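Long-range contacts in methylaspartate ammonia-lyase (Citrobacter amalonaticus, PDB 1KKO), which catalyses the reversible, magnesium-dependent elimination of ammonia from (2S,3S)-3-methyl-L-aspartate to give mesaconate: residues 170-175 against 382-387; 359-364 against 387-392. All blocks are in the same frame, centred on the assembly; numbering follows the deposited sequence.

Interaction 1 of 2, residues 170-175 against 382-387; sequences FGQSGD and RMLIKP. With SO4 (sulfate ion), chain C.
With CG anti to the backbone N in both Phe170 (chi1 174°) and Leu384 (chi1 178°), the two side chains lie on the same face of a parallel bridge and cross obliquely, Phe170 CD2 meeting Leu384 CD1 at 4.1 Å. This is the seam of a TIM barrel of the enolase superfamily, where strand 382-384, the last of the eight, joins the first, 169-170. Two backbone bonds make the join: Phe170 N donates to Met383 O at 2.9 Å, and Ile385 N donates back to Phe170 O. That same carbonyl oxygen is covered by Leu384 CD1 and by CB and CG1 of Ile385, whose chain carries CD1 on to the backbone of Gly171. Two residues before Leu384, Arg382 lays CG and CD against Phe170 CB, while its guanidinium is hydrogen-bonded to His236, a ring that also stacks on Phe170. Past the strand ends the pairing gives way to water, as a substrate site opens at the mouth of the barrel. Gln172, a substrate-binding residue, here donates through NE2 to sulfate O3 at 3.1 Å (167°), the sulfate probably coming from the crystallisation liquor. Ile385 O accepts from two waters. One also accepts from the backbone N of Gln172; the other accepts from Gln172 NE2 at 2.9 Å.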
loop_
_atom_site.group_PDB
_atom_site.type_symbol
_atom_site.label_atom_id
_atom_site.label_comp_id
_atom_site.label_asym_id
_atom_site.label_seq_id
_atom_site.Cartn_x
_atom_site.Cartn_y
_atom_site.Cartn_z
ATOM N N PHE A 170 -3.682 11.979 -8.546
ATOM C CA PHE A 170 -5.107 11.978 -8.237
ATOM C C PHE A 170 -5.420 10.905 -7.209
ATOM O O PHE A 170 -5.218 9.715 -7.469
ATOM C CB PHE A 170 -5.876 11.703 -9.535
ATOM C CG PHE A 170 -7.351 11.534 -9.376
ATOM C CD1 PHE A 170 -8.080 12.303 -8.491
ATOM C CD2 PHE A 170 -8.007 10.587 -10.136
ATOM C CE1 PHE A 170 -9.443 12.139 -8.386
ATOM C CE2 PHE A 170 -9.366 10.416 -10.029
ATOM C CZ PHE A 170 -10.086 11.207 -9.164
ATOM N N GLY A 171 -5.916 11.318 -6.049
ATOM C CA GLY A 171 -6.284 10.402 -4.983
ATOM C C GLY A 171 -7.749 10.020 -5.024
ATOM O O GLY A 171 -8.604 10.861 -5.290
ATOM N N GLN A 172 -8.032 8.738 -4.774
ATOM C CA GLN A 172 -9.403 8.239 -4.731
ATOM C C GLN A 172 -9.787 7.784 -3.333
ATOM O O GLN A 172 -9.042 7.075 -2.659
ATOM C CB GLN A 172 -9.674 7.172 -5.800
ATOM C CG GLN A 172 -9.197 5.769 -5.527
ATOM C CD GLN A 172 -9.805 4.763 -6.497
ATOM O OE1 GLN A 172 -11.003 4.824 -6.773
ATOM N NE2 GLN A 172 -8.989 3.844 -7.017
ATOM N N SER A 173 -10.972 8.207 -2.911
ATOM C CA SER A 173 -11.456 7.997 -1.557
ATOM C C SER A 173 -12.260 6.741 -1.298
ATOM O O SER A 173 -12.442 6.341 -0.147
ATOM C CB SER A 173 -12.390 9.161 -1.234
ATOM O OG SER A 173 -13.520 9.171 -2.097
ATOM N N GLY A 174 -12.802 6.141 -2.343
ATOM C CA GLY A 174 -13.808 5.125 -2.140
ATOM C C GLY A 174 -14.995 5.820 -1.476
ATOM O O GLY A 174 -15.203 7.019 -1.633
ATOM N N ASP A 175 -15.778 5.077 -0.696
ATOM C CA ASP A 175 -16.921 5.664 0.002
ATOM C C ASP A 175 -16.500 6.535 1.201
ATOM O O ASP A 175 -17.323 7.240 1.792
ATOM C CB ASP A 175 -17.895 4.564 0.447
ATOM C CG ASP A 175 -18.773 4.065 -0.690
ATOM O OD1 ASP A 175 -19.413 4.911 -1.366
ATOM O OD2 ASP A 175 -18.864 2.847 -0.989
ATOM N N ARG A 382 -2.429 13.566 -15.841
ATOM C CA ARG A 382 -2.863 13.142 -14.530
ATOM C C ARG A 382 -2.557 11.674 -14.367
ATOM O O ARG A 382 -2.604 10.930 -15.329
ATOM C CB ARG A 382 -4.373 13.347 -14.445
ATOM C CG ARG A 382 -5.011 13.143 -13.083
ATOM C CD ARG A 382 -6.388 13.768 -12.959
ATOM N NE ARG A 382 -6.306 15.190 -13.265
ATOM C CZ ARG A 382 -7.321 15.975 -13.584
ATOM N NH1 ARG A 382 -8.562 15.526 -13.598
ATOM N NH2 ARG A 382 -7.080 17.240 -13.906
HETATM N N MSE A 383 -2.240 11.265 -13.143
HETATM C CA MSE A 383 -1.986 9.862 -12.852
HETATM C C MSE A 383 -2.660 9.472 -11.551
HETATM O O MSE A 383 -2.587 10.182 -10.559
HETATM C CB MSE A 383 -0.491 9.589 -12.750
HETATM C CG MSE A 383 -0.179 8.161 -12.315
HETATM SE SE MSE A 383 1.667 7.639 -12.606
HETATM C CE MSE A 383 2.519 9.078 -11.785
ATOM N N LEU A 384 -3.326 8.332 -11.568
ATOM C CA LEU A 384 -4.004 7.823 -10.389
ATOM C C LEU A 384 -3.054 7.328 -9.302
ATOM O O LEU A 384 -2.112 6.576 -9.575
ATOM C CB LEU A 384 -4.927 6.672 -10.783
ATOM C CG LEU A 384 -5.699 5.968 -9.657
ATOM C CD1 LEU A 384 -6.739 6.899 -9.038
ATOM C CD2 LEU A 384 -6.350 4.705 -10.204
ATOM N N ILE A 385 -3.329 7.743 -8.067
ATOM C CA ILE A 385 -2.654 7.198 -6.895
ATOM C C ILE A 385 -3.262 5.816 -6.637
ATOM O O ILE A 385 -4.458 5.668 -6.413
ATOM C CB ILE A 385 -2.828 8.151 -5.716
ATOM C CG1 ILE A 385 -2.082 9.451 -5.994
ATOM C CG2 ILE A 385 -2.337 7.510 -4.438
ATOM C CD1 ILE A 385 -2.438 10.588 -5.081
ATOM N N LYS A 386 -2.421 4.802 -6.699
ATOM C CA LYS A 386 -2.870 3.429 -6.669
ATOM C C LYS A 386 -1.726 2.535 -6.207
ATOM O O LYS A 386 -0.577 2.976 -6.163
ATOM C CB LYS A 386 -3.332 3.026 -8.076
ATOM C CG LYS A 386 -2.203 2.918 -9.083
ATOM C CD LYS A 386 -2.716 2.742 -10.500
ATOM C CE LYS A 386 -1.612 2.334 -11.438
ATOM N NZ LYS A 386 -2.104 1.999 -12.813
ATOM N N PRO A 387 -2.007 1.290 -5.819
ATOM C CA PRO A 387 -3.335 0.706 -5.732
ATOM C C PRO A 387 -3.920 0.944 -4.346
ATOM O O PRO A 387 -3.416 1.772 -3.592
ATOM C CB PRO A 387 -3.022 -0.772 -5.922
ATOM C CG PRO A 387 -1.757 -0.935 -5.170
ATOM C CD PRO A 387 -0.984 0.337 -5.382
HETATM S S SO4 C . -11.135 1.231 -9.667
HETATM O O1 SO4 C . -10.804 -0.041 -10.358
HETATM O O2 SO4 C . -12.496 0.952 -9.072
HETATM O O3 SO4 C . -10.161 1.511 -8.619
HETATM O O4 SO4 C . -11.253 2.398 -10.574
HETATM O O HOH W 1 -6.283 3.373 -5.971
HETATM O O HOH W 2 -5.813 6.985 -4.322
#

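Interaction 2 of 2, residues 359-364 against 387-392. With SO4 (sulfate ion), chain C.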
loop_
_atom_site.group_PDB
_atom_site.type_symbol
_atom_site.label_atom_id
_atom_site.label_comp_id
_atom_site.label_asym_id
_atom_site.label_seq_id
_atom_site.Cartn_x
_atom_site.Cartn_y
_atom_site.Cartn_z
ATOM N N GLY A 359 -5.988 3.543 -13.732
ATOM C CA GLY A 359 -5.692 2.231 -13.201
ATOM C C GLY A 359 -6.776 1.827 -12.230
ATOM O O GLY A 359 -7.933 2.244 -12.360
ATOM N N THR A 360 -6.413 1.009 -11.251
ATOM C CA THR A 360 -7.392 0.464 -10.335
ATOM C C THR A 360 -6.838 0.332 -8.940
ATOM O O THR A 360 -5.636 0.143 -8.740
ATOM C CB THR A 360 -7.841 -0.913 -10.862
ATOM O OG1 THR A 360 -8.785 -1.525 -9.961
ATOM C CG2 THR A 360 -6.671 -1.892 -10.999
ATOM N N CYS A 361 -7.723 0.426 -7.961
ATOM C CA CYS A 361 -7.359 0.084 -6.592
ATOM C C CYS A 361 -6.961 -1.384 -6.479
ATOM O O CYS A 361 -6.264 -1.761 -5.548
ATOM C CB CYS A 361 -8.508 0.359 -5.619
ATOM S SG CYS A 361 -10.040 -0.526 -5.941
ATOM N N ASN A 362 -7.366 -2.202 -7.445
ATOM C CA ASN A 362 -7.159 -3.638 -7.371
ATOM C C ASN A 362 -5.898 -4.141 -8.044
ATOM O O ASN A 362 -5.813 -5.313 -8.350
ATOM C CB ASN A 362 -8.361 -4.394 -7.938
ATOM C CG ASN A 362 -8.364 -5.847 -7.537
ATOM O OD1 ASN A 362 -8.045 -6.186 -6.389
ATOM N ND2 ASN A 362 -8.735 -6.713 -8.472
ATOM N N GLU A 363 -4.912 -3.279 -8.251
ATOM C CA GLU A 363 -3.653 -3.730 -8.813
ATOM C C GLU A 363 -2.606 -3.809 -7.697
ATOM O O GLU A 363 -2.975 -4.085 -6.557
ATOM C CB GLU A 363 -3.256 -2.963 -10.079
ATOM C CG GLU A 363 -3.085 -1.467 -9.978
ATOM C CD GLU A 363 -2.816 -0.886 -11.360
ATOM O OE1 GLU A 363 -3.667 -0.140 -11.898
ATOM O OE2 GLU A 363 -1.744 -1.188 -11.909
ATOM N N THR A 364 -1.321 -3.646 -8.008
ATOM C CA THR A 364 -0.277 -3.945 -7.025
ATOM C C THR A 364 0.753 -2.847 -6.896
ATOM O O THR A 364 0.770 -1.883 -7.638
ATOM C CB THR A 364 0.480 -5.239 -7.364
ATOM O OG1 THR A 364 1.354 -5.003 -8.486
ATOM C CG2 THR A 364 -0.452 -6.360 -7.762
ATOM N N PRO A 387 -2.007 1.290 -5.819
ATOM C CA PRO A 387 -3.335 0.706 -5.732
ATOM C C PRO A 387 -3.920 0.944 -4.346
ATOM O O PRO A 387 -3.416 1.772 -3.592
ATOM C CB PRO A 387 -3.022 -0.772 -5.922
ATOM C CG PRO A 387 -1.757 -0.935 -5.170
ATOM C CD PRO A 387 -0.984 0.337 -5.382
ATOM N N GLY A 388 -4.993 0.227 -4.034
ATOM C CA GLY A 388 -5.605 0.280 -2.721
ATOM C C GLY A 388 -6.656 1.341 -2.534
ATOM O O GLY A 388 -6.745 2.302 -3.291
HETATM N N MSE A 389 -7.446 1.142 -1.489
HETATM C CA MSE A 389 -8.469 2.093 -1.080
HETATM C C MSE A 389 -8.083 2.845 0.182
HETATM O O MSE A 389 -8.836 3.693 0.641
HETATM C CB MSE A 389 -9.827 1.410 -0.929
HETATM C CG MSE A 389 -10.483 1.136 -2.278
HETATM SE SE MSE A 389 -10.809 2.784 -3.279
HETATM C CE MSE A 389 -12.285 2.277 -4.330
ATOM N N GLY A 390 -6.906 2.581 0.738
ATOM C CA GLY A 390 -6.472 3.301 1.920
ATOM C C GLY A 390 -5.910 4.675 1.634
ATOM O O GLY A 390 -5.780 5.492 2.550
ATOM N N PHE A 391 -5.594 4.919 0.360
ATOM C CA PHE A 391 -4.989 6.148 -0.160
ATOM C C PHE A 391 -3.535 6.356 0.282
ATOM O O PHE A 391 -2.653 6.597 -0.545
ATOM C CB PHE A 391 -5.823 7.408 0.136
ATOM C CG PHE A 391 -5.020 8.663 0.006
ATOM C CD1 PHE A 391 -4.559 9.317 1.135
ATOM C CD2 PHE A 391 -4.633 9.147 -1.241
ATOM C CE1 PHE A 391 -3.766 10.415 1.030
ATOM C CE2 PHE A 391 -3.828 10.260 -1.327
ATOM C CZ PHE A 391 -3.403 10.884 -0.189
ATOM N N ASP A 392 -3.272 6.259 1.574
ATOM C CA ASP A 392 -1.931 6.559 2.076
ATOM C C ASP A 392 -0.882 5.684 1.424
ATOM O O ASP A 392 0.205 6.148 1.048
ATOM C CB ASP A 392 -1.873 6.356 3.588
ATOM C CG ASP A 392 -2.858 7.185 4.317
ATOM O OD1 ASP A 392 -2.721 8.434 4.275
ATOM O OD2 ASP A 392 -3.804 6.651 4.950
HETATM S S SO4 C . -11.135 1.231 -9.667
HETATM O O1 SO4 C . -10.804 -0.041 -10.358
HETATM O O2 SO4 C . -12.496 0.952 -9.072
HETATM O O3 SO4 C . -10.161 1.511 -8.619
HETATM O O4 SO4 C . -11.253 2.398 -10.574
#
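Glu363 OE1 is gripped from two sources: Thr360 N reaches its anti lone pair at 3.0 Å, and NZ of Lys386, joined to Pro387 by a cis peptide bond, forms a salt bridge with it. OE2 is taken by Ser367 and Tyr132. With the carboxylate held, Glu363 CG rests on Pro387 CB, the two side chains crossing at about a right angle. The proline ring packs largely on backbone: CB lies 3.4 Å from Cys361 O, and CG lies 3.6 Å from Thr364 C. Beside it Gly388 N donates to Cys361 O at 2.8 Å, in the carbonyl plane on a lone pair. Cys361 SG, set between its own N and carbonyl carbon (chi1 59°), meets the CE of selenomethionine Met389 at 3.9 Å. Gly390 N donates to Glu393 OE1 of the second subunit. The turn 360-363 is a type I turn that also forms an ST turn, Asn362 N donating to Thr360 OG1. It presents Cys361 N to sulfate O3 at 2.7 Å, consistent with a role of Thr360 and Cys361 in binding substrate. Both loops follow barrel strands, 354-357 and 382-384, and lead into helices 365-378 and 392-410, while strand 3-18 packs Phe15 on Cys361 and Met389.

How the interactions relate
Both contacts are buried and share Pro387, so one chain passes from strand pairing in interaction 1 to loop packing in interaction 2. Interaction 1 belongs to the barrel wall, with paired backbone bonds, apolar flanks and ordered water; interaction 2 lies above the strand ends, where a turn, a cis-proline and a buried carboxylate do the work, and it reaches strand 3-18 and the second subunit. A lysine of the first contact probably offsets part of the carboxylate charge of the second, and Leu384 CD2 packs on Gly359 C at 3.5 Å. Both reach the same sulfate, which Lys331, the proton acceptor, also binds, consistent with loops distant in sequence sharing one substrate pocket.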